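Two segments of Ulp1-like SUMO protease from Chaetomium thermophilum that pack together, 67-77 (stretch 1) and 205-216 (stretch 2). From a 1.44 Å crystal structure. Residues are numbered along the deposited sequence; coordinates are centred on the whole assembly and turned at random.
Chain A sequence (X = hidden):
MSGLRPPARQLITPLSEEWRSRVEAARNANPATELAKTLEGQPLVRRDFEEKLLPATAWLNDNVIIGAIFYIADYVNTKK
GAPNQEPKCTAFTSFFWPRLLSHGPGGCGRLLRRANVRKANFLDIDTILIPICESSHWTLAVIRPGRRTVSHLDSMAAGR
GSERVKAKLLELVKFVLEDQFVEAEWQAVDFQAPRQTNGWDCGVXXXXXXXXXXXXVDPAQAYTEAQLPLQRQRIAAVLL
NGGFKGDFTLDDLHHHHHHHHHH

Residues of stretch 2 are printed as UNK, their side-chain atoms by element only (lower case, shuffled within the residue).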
# COMPACT_ATOMS: atom_id res chain seq x y z
N GLY A 67 -6.94 4.19 1.77
CA GLY A 67 -6.95 5.38 0.94
C GLY A 67 -5.59 5.66 0.34
O GLY A 67 -5.46 5.92 -0.87
N ALA A 68 -4.55 5.61 1.17
CA ALA A 68 -3.21 5.90 0.68
C ALA A 68 -2.76 4.88 -0.35
O ALA A 68 -2.19 5.25 -1.39
CB ALA A 68 -2.23 5.92 1.85
N ILE A 69 -3.00 3.60 -0.09
CA ILE A 69 -2.52 2.57 -1.00
C ILE A 69 -3.26 2.62 -2.33
O ILE A 69 -2.66 2.41 -3.39
CB ILE A 69 -2.57 1.19 -0.31
CG1 ILE A 69 -1.54 1.19 0.84
CG2 ILE A 69 -2.26 0.10 -1.28
CD1 ILE A 69 -1.62 -0.01 1.76
N PHE A 70 -4.57 2.92 -2.31
CA PHE A 70 -5.29 3.10 -3.57
C PHE A 70 -4.68 4.24 -4.39
O PHE A 70 -4.61 4.16 -5.62
CB PHE A 70 -6.78 3.35 -3.31
CG PHE A 70 -7.61 2.09 -3.27
CD1 PHE A 70 -7.20 0.98 -2.55
CD2 PHE A 70 -8.80 2.02 -3.96
CE1 PHE A 70 -7.97 -0.19 -2.53
CE2 PHE A 70 -9.57 0.88 -3.94
CZ PHE A 70 -9.16 -0.23 -3.21
N TYR A 71 -4.23 5.31 -3.73
CA TYR A 71 -3.60 6.41 -4.45
C TYR A 71 -2.26 6.00 -5.06
O TYR A 71 -1.89 6.52 -6.12
CB TYR A 71 -3.42 7.64 -3.55
CG TYR A 71 -4.67 8.50 -3.39
CD1 TYR A 71 -5.45 8.85 -4.47
CD2 TYR A 71 -5.04 8.98 -2.14
CE1 TYR A 71 -6.57 9.63 -4.33
CE2 TYR A 71 -6.17 9.78 -1.99
CZ TYR A 71 -6.93 10.10 -3.09
OH TYR A 71 -8.06 10.88 -2.95
N ILE A 72 -1.51 5.11 -4.40
CA ILE A 72 -0.27 4.59 -5.00
C ILE A 72 -0.59 3.90 -6.31
O ILE A 72 0.03 4.16 -7.35
CB ILE A 72 0.42 3.61 -4.03
CG1 ILE A 72 0.77 4.28 -2.71
CG2 ILE A 72 1.68 3.03 -4.68
CD1 ILE A 72 1.26 3.30 -1.65
N ALA A 73 -1.55 2.98 -6.28
CA ALA A 73 -1.91 2.24 -7.47
C ALA A 73 -2.38 3.17 -8.57
O ALA A 73 -2.00 3.01 -9.74
CB ALA A 73 -2.99 1.21 -7.15
N ASP A 74 -3.18 4.17 -8.22
CA ASP A 74 -3.69 5.08 -9.24
C ASP A 74 -2.58 5.92 -9.85
O ASP A 74 -2.62 6.23 -11.05
CB ASP A 74 -4.79 5.97 -8.66
CG ASP A 74 -5.64 6.58 -9.73
OD1 ASP A 74 -6.25 5.82 -10.51
OD2 ASP A 74 -5.69 7.81 -9.80
N TYR A 75 -1.58 6.32 -9.05
CA TYR A 75 -0.42 7.00 -9.61
C TYR A 75 0.21 6.15 -10.72
O TYR A 75 0.48 6.65 -11.82
CB TYR A 75 0.62 7.36 -8.54
CG TYR A 75 1.90 7.78 -9.23
CD1 TYR A 75 2.07 9.08 -9.69
CD2 TYR A 75 2.88 6.84 -9.50
CE1 TYR A 75 3.22 9.43 -10.39
CE2 TYR A 75 4.02 7.18 -10.19
CZ TYR A 75 4.18 8.47 -10.63
OH TYR A 75 5.32 8.77 -11.33
N VAL A 76 0.46 4.88 -10.43
CA VAL A 76 1.15 4.03 -11.40
C VAL A 76 0.30 3.86 -12.65
O VAL A 76 0.81 3.94 -13.78
CB VAL A 76 1.52 2.67 -10.76
CG1 VAL A 76 2.07 1.74 -11.82
CG2 VAL A 76 2.53 2.86 -9.63
N ASN A 77 -0.99 3.61 -12.48
CA ASN A 77 -1.85 3.35 -13.63
C ASN A 77 -1.97 4.58 -14.51
O ASN A 77 -1.98 4.47 -15.74
CB ASN A 77 -3.21 2.87 -13.15
CG ASN A 77 -3.15 1.51 -12.51
OD1 ASN A 77 -2.30 0.69 -12.86
ND2 ASN A 77 -4.04 1.26 -11.56
N UNK A 205 4.68 1.98 8.08
CA UNK A 205 5.58 1.10 7.35
C UNK A 205 4.87 0.44 6.17
O UNK A 205 5.44 0.32 5.08
c UNK A 205 8.08 0.82 11.40
c UNK A 205 7.03 0.47 10.56
c UNK A 205 9.52 1.00 9.53
c UNK A 205 9.32 1.08 10.88
c UNK A 205 8.48 0.66 8.69
c UNK A 205 7.22 0.41 9.19
c UNK A 205 6.10 -0.01 8.28
N UNK A 206 3.64 -0.03 6.38
CA UNK A 206 2.89 -0.71 5.32
C UNK A 206 2.69 0.22 4.13
O UNK A 206 2.94 -0.16 2.98
o UNK A 206 1.82 -2.26 6.84
c UNK A 206 1.56 -1.21 5.89
c UNK A 206 0.63 -1.76 4.83
N UNK A 207 2.25 1.46 4.38
CA UNK A 207 2.05 2.41 3.29
C UNK A 207 3.38 2.71 2.59
O UNK A 207 3.46 2.79 1.36
c UNK A 207 -0.04 3.47 4.24
c UNK A 207 1.47 4.81 2.76
c UNK A 207 -0.61 4.59 5.10
c UNK A 207 1.40 3.70 3.82
N UNK A 208 4.44 2.93 3.38
CA UNK A 208 5.70 3.36 2.79
C UNK A 208 6.33 2.24 1.99
O UNK A 208 6.89 2.48 0.91
c UNK A 208 7.91 4.44 3.30
o UNK A 208 5.98 4.93 4.62
c UNK A 208 6.63 3.88 3.89
N UNK A 209 6.25 1.00 2.48
CA UNK A 209 6.73 -0.14 1.71
C UNK A 209 5.93 -0.31 0.43
O UNK A 209 6.48 -0.71 -0.60
n UNK A 209 7.57 -2.19 4.66
o UNK A 209 8.81 -0.79 3.44
c UNK A 209 6.68 -1.41 2.56
c UNK A 209 7.78 -1.44 3.60
N UNK A 210 4.63 -0.01 0.47
CA UNK A 210 3.81 -0.08 -0.73
C UNK A 210 4.24 0.97 -1.75
O UNK A 210 4.29 0.68 -2.95
c UNK A 210 2.33 0.07 -0.37
N UNK A 211 4.56 2.19 -1.30
CA UNK A 211 5.07 3.20 -2.22
C UNK A 211 6.34 2.68 -2.89
O UNK A 211 6.49 2.74 -4.12
c UNK A 211 5.36 4.53 -1.49
c UNK A 211 6.08 5.49 -2.44
c UNK A 211 4.36 6.39 -0.07
c UNK A 211 4.09 5.17 -0.95
N UNK A 212 7.26 2.16 -2.09
CA UNK A 212 8.54 1.70 -2.63
C UNK A 212 8.34 0.55 -3.62
O UNK A 212 8.83 0.61 -4.75
c UNK A 212 9.46 1.28 -1.49
s UNK A 212 10.07 2.68 -0.50
N UNK A 213 7.62 -0.49 -3.23
CA UNK A 213 7.47 -1.64 -4.13
C UNK A 213 6.75 -1.25 -5.41
O UNK A 213 7.13 -1.69 -6.50
c UNK A 213 7.76 -3.81 -2.78
c UNK A 213 8.82 -3.12 -1.95
c UNK A 213 6.80 -2.80 -3.41
c UNK A 213 8.39 -4.69 -3.86
N UNK A 214 5.71 -0.41 -5.31
CA UNK A 214 4.97 -0.01 -6.50
C UNK A 214 5.85 0.76 -7.48
O UNK A 214 5.65 0.67 -8.69
c UNK A 214 3.76 0.85 -6.13
N UNK A 215 6.79 1.56 -6.96
CA UNK A 215 7.67 2.38 -7.78
C UNK A 215 8.94 1.65 -8.19
O UNK A 215 9.70 2.19 -9.00
c UNK A 215 6.97 4.65 -6.74
c UNK A 215 6.30 5.10 -8.02
c UNK A 215 7.56 5.84 -6.01
c UNK A 215 8.08 3.64 -7.02
N UNK A 216 9.20 0.47 -7.64
CA UNK A 216 10.45 -0.19 -7.91
C UNK A 216 11.63 0.34 -7.13
O UNK A 216 12.77 0.20 -7.58

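Position 205 carries one carbon followed by a ring of six carbons with no heteroatom, and nothing of stretch 1 comes within reach; it is Phe205. At 206 one carbon bears an oxygen and a carbon, the pattern of threonine. In Thr206 the methyl CG2 lies 4.2 Å from CD1 of Ile69, while OG1 is hydrogen-bonded elsewhere in the structure.

Position 207 has four carbons, forked at the first, with one arm two carbons long, which identifies isoleucine. The tip of that arm, CD1 of Ile207, is 3.9 Å from CB of Ala68, and its CG1 is 4.4 Å from CG1 of Ile69. Position 208 repeats the carbon bearing one oxygen and one carbon, so it is Thr208; its CA-to-CB bond points away from stretch 1. At 209 there are two carbons, the second carrying an oxygen and a nitrogen: an amide, Asn209, whose end leads away from the contact.

A single carbon at 210 means alanine. CB of Ala210 points toward stretch 1 and lies 3.6 Å from CD1 of Ile72 and 4.2 Å from CG1 of Ile69. Position 211 again has four carbons forked at the first with one longer arm, hence Ile211; its CG1 is 3.5 Å from CD1 of Ile72. One carbon and a sulfur at 212 give Cys212, directed away from stretch 1.

Four carbons forked at the second mark 213 as Leu213, with its end leading away. At 214 a lone carbon shows Ala214, whose CB is 3.3 Å from CG2 of Ile72 and 4.2 Å from CG2 of Val76. Position 215 has four carbons forked at the second: Leu215, whose CD2 approaches CE2 of Tyr75 to 3.8 Å, obliquely to the ring. Position 216 has no side-chain atoms. Its positive phi (78°) and the Schellman motif that ends the helix fit glycine, since a CB would be jammed against the preceding carbonyl oxygen; it is Gly216.

The helices run nearly parallel, 5° apart, with axes 9.8 Å apart at closest approach. Ile72 is the central knob, seated among Ile207, Ala210, Ile211 and Ala214; its CD1 also comes 3.8 Å from the backbone O of Ile207. The short side chains of Ala210 and Ala214 leave room for this isoleucine. No hydrogen bond crosses the interface, so the 417 Å² of buried surface rests on apolar packing.

Stretch 2 (205-216) FTITNAICLALG
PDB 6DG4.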